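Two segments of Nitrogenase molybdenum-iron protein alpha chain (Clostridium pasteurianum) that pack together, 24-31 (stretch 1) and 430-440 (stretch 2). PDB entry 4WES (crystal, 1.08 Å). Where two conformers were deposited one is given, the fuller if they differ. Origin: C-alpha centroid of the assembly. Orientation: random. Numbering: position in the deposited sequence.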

# COMPACT_ATOMS: atom_id res chain seq x y z
N HIS A 24 32.23 -32.15 -20.48
CA HIS A 24 31.54 -30.86 -20.48
C HIS A 24 32.26 -29.78 -19.67
O HIS A 24 31.77 -28.65 -19.58
CB HIS A 24 30.13 -31.05 -19.94
CG HIS A 24 29.27 -31.91 -20.81
ND1 HIS A 24 28.31 -31.40 -21.67
CD2 HIS A 24 29.25 -33.25 -20.96
CE1 HIS A 24 27.74 -32.40 -22.32
NE2 HIS A 24 28.28 -33.53 -21.89
N ILE A 25 33.39 -30.14 -19.06
CA ILE A 25 34.11 -29.22 -18.18
C ILE A 25 35.55 -29.20 -18.69
O ILE A 25 36.18 -30.25 -18.76
CB ILE A 25 34.07 -29.70 -16.72
CG1 ILE A 25 32.64 -29.80 -16.24
CG2 ILE A 25 34.85 -28.73 -15.84
CD1 ILE A 25 32.50 -30.61 -14.98
N VAL A 26 36.06 -28.03 -19.04
CA VAL A 26 37.42 -27.92 -19.51
C VAL A 26 38.08 -26.70 -18.93
O VAL A 26 37.43 -25.68 -18.67
CB VAL A 26 37.55 -27.93 -21.06
CG1 VAL A 26 37.09 -29.25 -21.66
CG2 VAL A 26 36.80 -26.76 -21.68
N ILE A 27 39.38 -26.82 -18.70
CA ILE A 27 40.19 -25.71 -18.20
C ILE A 27 41.10 -25.21 -19.32
O ILE A 27 41.84 -25.98 -19.92
CB ILE A 27 40.99 -26.11 -16.93
CG1 ILE A 27 40.02 -26.49 -15.77
CG2 ILE A 27 41.93 -24.99 -16.51
CD1 ILE A 27 40.68 -27.13 -14.55
N LYS A 28 41.04 -23.91 -19.63
CA LYS A 28 41.91 -23.29 -20.61
C LYS A 28 43.23 -22.99 -19.92
O LYS A 28 43.23 -22.37 -18.87
CB LYS A 28 41.29 -21.97 -21.10
CG LYS A 28 42.17 -21.20 -22.06
CD LYS A 28 41.49 -19.98 -22.65
CE LYS A 28 42.42 -19.29 -23.63
NZ LYS A 28 41.82 -18.17 -24.39
N THR A 29 44.33 -23.38 -20.55
CA THR A 29 45.65 -23.13 -20.02
C THR A 29 46.59 -22.62 -21.08
O THR A 29 46.32 -22.72 -22.29
CB THR A 29 46.28 -24.41 -19.42
OG1 THR A 29 46.53 -25.36 -20.46
CG2 THR A 29 45.38 -25.04 -18.33
N GLU A 30 47.73 -22.13 -20.63
CA GLU A 30 48.76 -21.68 -21.54
C GLU A 30 49.20 -22.85 -22.43
O GLU A 30 49.40 -22.68 -23.62
CB GLU A 30 49.93 -21.07 -20.77
CG GLU A 30 50.88 -20.21 -21.59
CD GLU A 30 51.85 -19.45 -20.71
OE1 GLU A 30 52.08 -19.99 -19.59
OE2 GLU A 30 52.33 -18.34 -21.16
N GLU A 31 49.28 -24.06 -21.85
CA GLU A 31 49.73 -25.23 -22.61
C GLU A 31 48.68 -25.70 -23.60
O GLU A 31 49.03 -26.11 -24.71
CB GLU A 31 50.09 -26.40 -21.68
CG GLU A 31 50.76 -26.01 -20.36
CD GLU A 31 52.03 -25.19 -20.55
OE1 GLU A 31 52.71 -25.38 -21.60
OE2 GLU A 31 52.36 -24.36 -19.63
N MET A 430 33.70 -18.33 -27.42
CA MET A 430 33.93 -17.75 -26.10
C MET A 430 35.30 -18.06 -25.52
O MET A 430 35.92 -17.20 -24.90
CB MET A 430 32.82 -18.22 -25.17
CG MET A 430 32.95 -17.67 -23.74
SD MET A 430 31.47 -17.89 -22.75
CE MET A 430 31.53 -19.66 -22.42
N MET A 431 35.78 -19.29 -25.71
CA MET A 431 37.02 -19.71 -25.07
C MET A 431 38.19 -18.76 -25.45
O MET A 431 39.03 -18.43 -24.61
CB MET A 431 37.29 -21.18 -25.44
CG MET A 431 38.14 -21.98 -24.46
SD MET A 431 38.22 -23.66 -25.09
CE MET A 431 36.63 -24.43 -24.67
N LYS A 432 38.23 -18.35 -26.72
CA LYS A 432 39.32 -17.51 -27.21
C LYS A 432 39.45 -16.25 -26.38
O LYS A 432 40.57 -15.74 -26.19
CB LYS A 432 39.14 -17.14 -28.67
CG LYS A 432 39.85 -18.05 -29.65
CD LYS A 432 38.88 -18.80 -30.54
CE LYS A 432 39.39 -19.12 -31.93
NZ LYS A 432 38.24 -19.60 -32.72
N GLU A 433 38.32 -15.73 -25.91
CA GLU A 433 38.33 -14.46 -25.19
C GLU A 433 38.71 -14.61 -23.72
O GLU A 433 39.09 -13.63 -23.09
CB GLU A 433 36.94 -13.81 -25.33
CG GLU A 433 36.88 -12.38 -24.81
CD GLU A 433 35.77 -11.57 -25.43
OE1 GLU A 433 35.36 -11.87 -26.55
OE2 GLU A 433 35.36 -10.60 -24.76
N MET A 434 38.61 -15.81 -23.18
CA MET A 434 38.86 -16.04 -21.76
C MET A 434 40.36 -16.12 -21.48
O MET A 434 41.17 -16.44 -22.34
CB MET A 434 38.21 -17.34 -21.34
CG MET A 434 36.69 -17.24 -21.45
SD MET A 434 35.79 -18.77 -21.08
CE MET A 434 36.13 -18.96 -19.34
N HIS A 435 40.74 -15.77 -20.27
CA HIS A 435 42.16 -15.82 -20.01
C HIS A 435 42.61 -17.21 -19.54
O HIS A 435 41.81 -18.09 -19.26
CB HIS A 435 42.59 -14.71 -19.08
CG HIS A 435 42.10 -14.85 -17.68
ND1 HIS A 435 42.67 -15.75 -16.79
CD2 HIS A 435 41.18 -14.15 -16.98
CE1 HIS A 435 42.08 -15.62 -15.61
NE2 HIS A 435 41.17 -14.67 -15.70
N ASP A 436 43.92 -17.41 -19.54
CA ASP A 436 44.47 -18.69 -19.15
C ASP A 436 44.14 -19.00 -17.69
O ASP A 436 44.08 -18.09 -16.86
CB ASP A 436 45.98 -18.72 -19.37
CG ASP A 436 46.36 -18.78 -20.85
OD1 ASP A 436 45.49 -19.08 -21.69
OD2 ASP A 436 47.56 -18.52 -21.17
N GLY A 437 43.89 -20.28 -17.40
CA GLY A 437 43.56 -20.73 -16.06
C GLY A 437 42.09 -20.70 -15.65
O GLY A 437 41.73 -20.98 -14.52
N THR A 438 41.24 -20.38 -16.62
CA THR A 438 39.80 -20.30 -16.43
C THR A 438 39.12 -21.62 -16.79
O THR A 438 39.70 -22.47 -17.47
CB THR A 438 39.22 -19.10 -17.23
OG1 THR A 438 39.46 -19.29 -18.62
CG2 THR A 438 39.78 -17.80 -16.70
N ILE A 439 37.88 -21.76 -16.34
CA ILE A 439 37.15 -22.99 -16.54
C ILE A 439 35.83 -22.74 -17.26
O ILE A 439 35.15 -21.74 -17.02
CB ILE A 439 36.93 -23.72 -15.19
CG1 ILE A 439 36.42 -25.17 -15.34
CG2 ILE A 439 36.09 -22.91 -14.24
CD1 ILE A 439 36.57 -25.96 -14.07
N LEU A 440 35.50 -23.68 -18.15
CA LEU A 440 34.25 -23.67 -18.86
C LEU A 440 33.42 -24.86 -18.40
O LEU A 440 33.94 -25.97 -18.29
CB LEU A 440 34.50 -23.76 -20.36
CG LEU A 440 35.16 -22.49 -20.92
CD1 LEU A 440 36.67 -22.55 -20.88
CD2 LEU A 440 34.64 -22.07 -22.28

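Two short strands, running antiparallel, form the spine of this contact, and one long lysine side chain plugs the pocket beside them. Although the stretches lie more than 400 residues apart in the sequence, their backbones pair closely. V26 and L440 form a hydrogen-bonded pair: V26 N donates to L440 O at 3.0 Å, and L440 N donates to V26 O at 2.8 Å, the latter almost straight. One residue along, I27 and I439 make a non-hydrogen-bonded pair, and their CA atoms close to 4.4 Å. Backbone hydrogen bonding resumes at K28, whose N donates to T438 O at 2.9 Å and whose O accepts from G437 N at a short 2.6 Å. Carbonyls along the pairing also receive CA-H groups: I27 CA lies 3.4 Å from T438 O, and, just before the first pair, I25 CA lies 3.3 Å from L440 O.

The side chains of the paired residues alternate between the faces of the sheet. On one face, I27 and I439 meet flank to flank, with I27 CG1 3.9 Å from I439 CG1. I439 has an extended side chain, t at both chi angles, and its tip reaches the branch methyl of I25, with I439 CD1 3.7 Å from I25 CG2. Beta-branched residues suit such a place, since they favor extended backbone and carry bulk close to the main chain. On the other face, V26 is compact enough to sit against the base of L440, V26 CG2 lying 4.0 Å from L440 CB. The same methyl meets the end of M431, with V26 CG2 3.8 Å from M431 CE. Methionine suits this position because its unbranched chain can carry a methyl across from the helical segment to the valine.

The boldest bump is K28. Its CA-to-CB bond points toward stretch 2, and all four chi angles are t, so the side chain is a straight rod laid into a hollow walled by M431, M434, H435 and D436. The aliphatic part passes the side chains of M431 and M434, with K28 CD 4.3 Å from M431 CG and 4.4 Å from M434 CB. At the floor, K28 NZ donates to M431 O and to M434 O, each at 2.8 Å. A lysine fits because it combines a slender apolar shaft with a charged tip that can bind two backbone carbonyls, M431 O in the weakly bonded helical segment and M434 O in the loop after it. No other residue here has so much surface covered by the opposite stretch.

The hollow owes part of its shape to the type II turn from H435 to T438. G437 adopts phi/psi of 88/6, where a CB would jam against the carbonyl oxygen of D436, so glycine belongs there; its N is left facing K28 O. T438 OG1 donates to H435 O at 2.7 Å, bracing the turn from within. At the exposed margin the carboxylate of D436 bends nearer to stretch 1 and rests against the backbone of E30, D436 OD2 lying 3.4 Å from E30 CA.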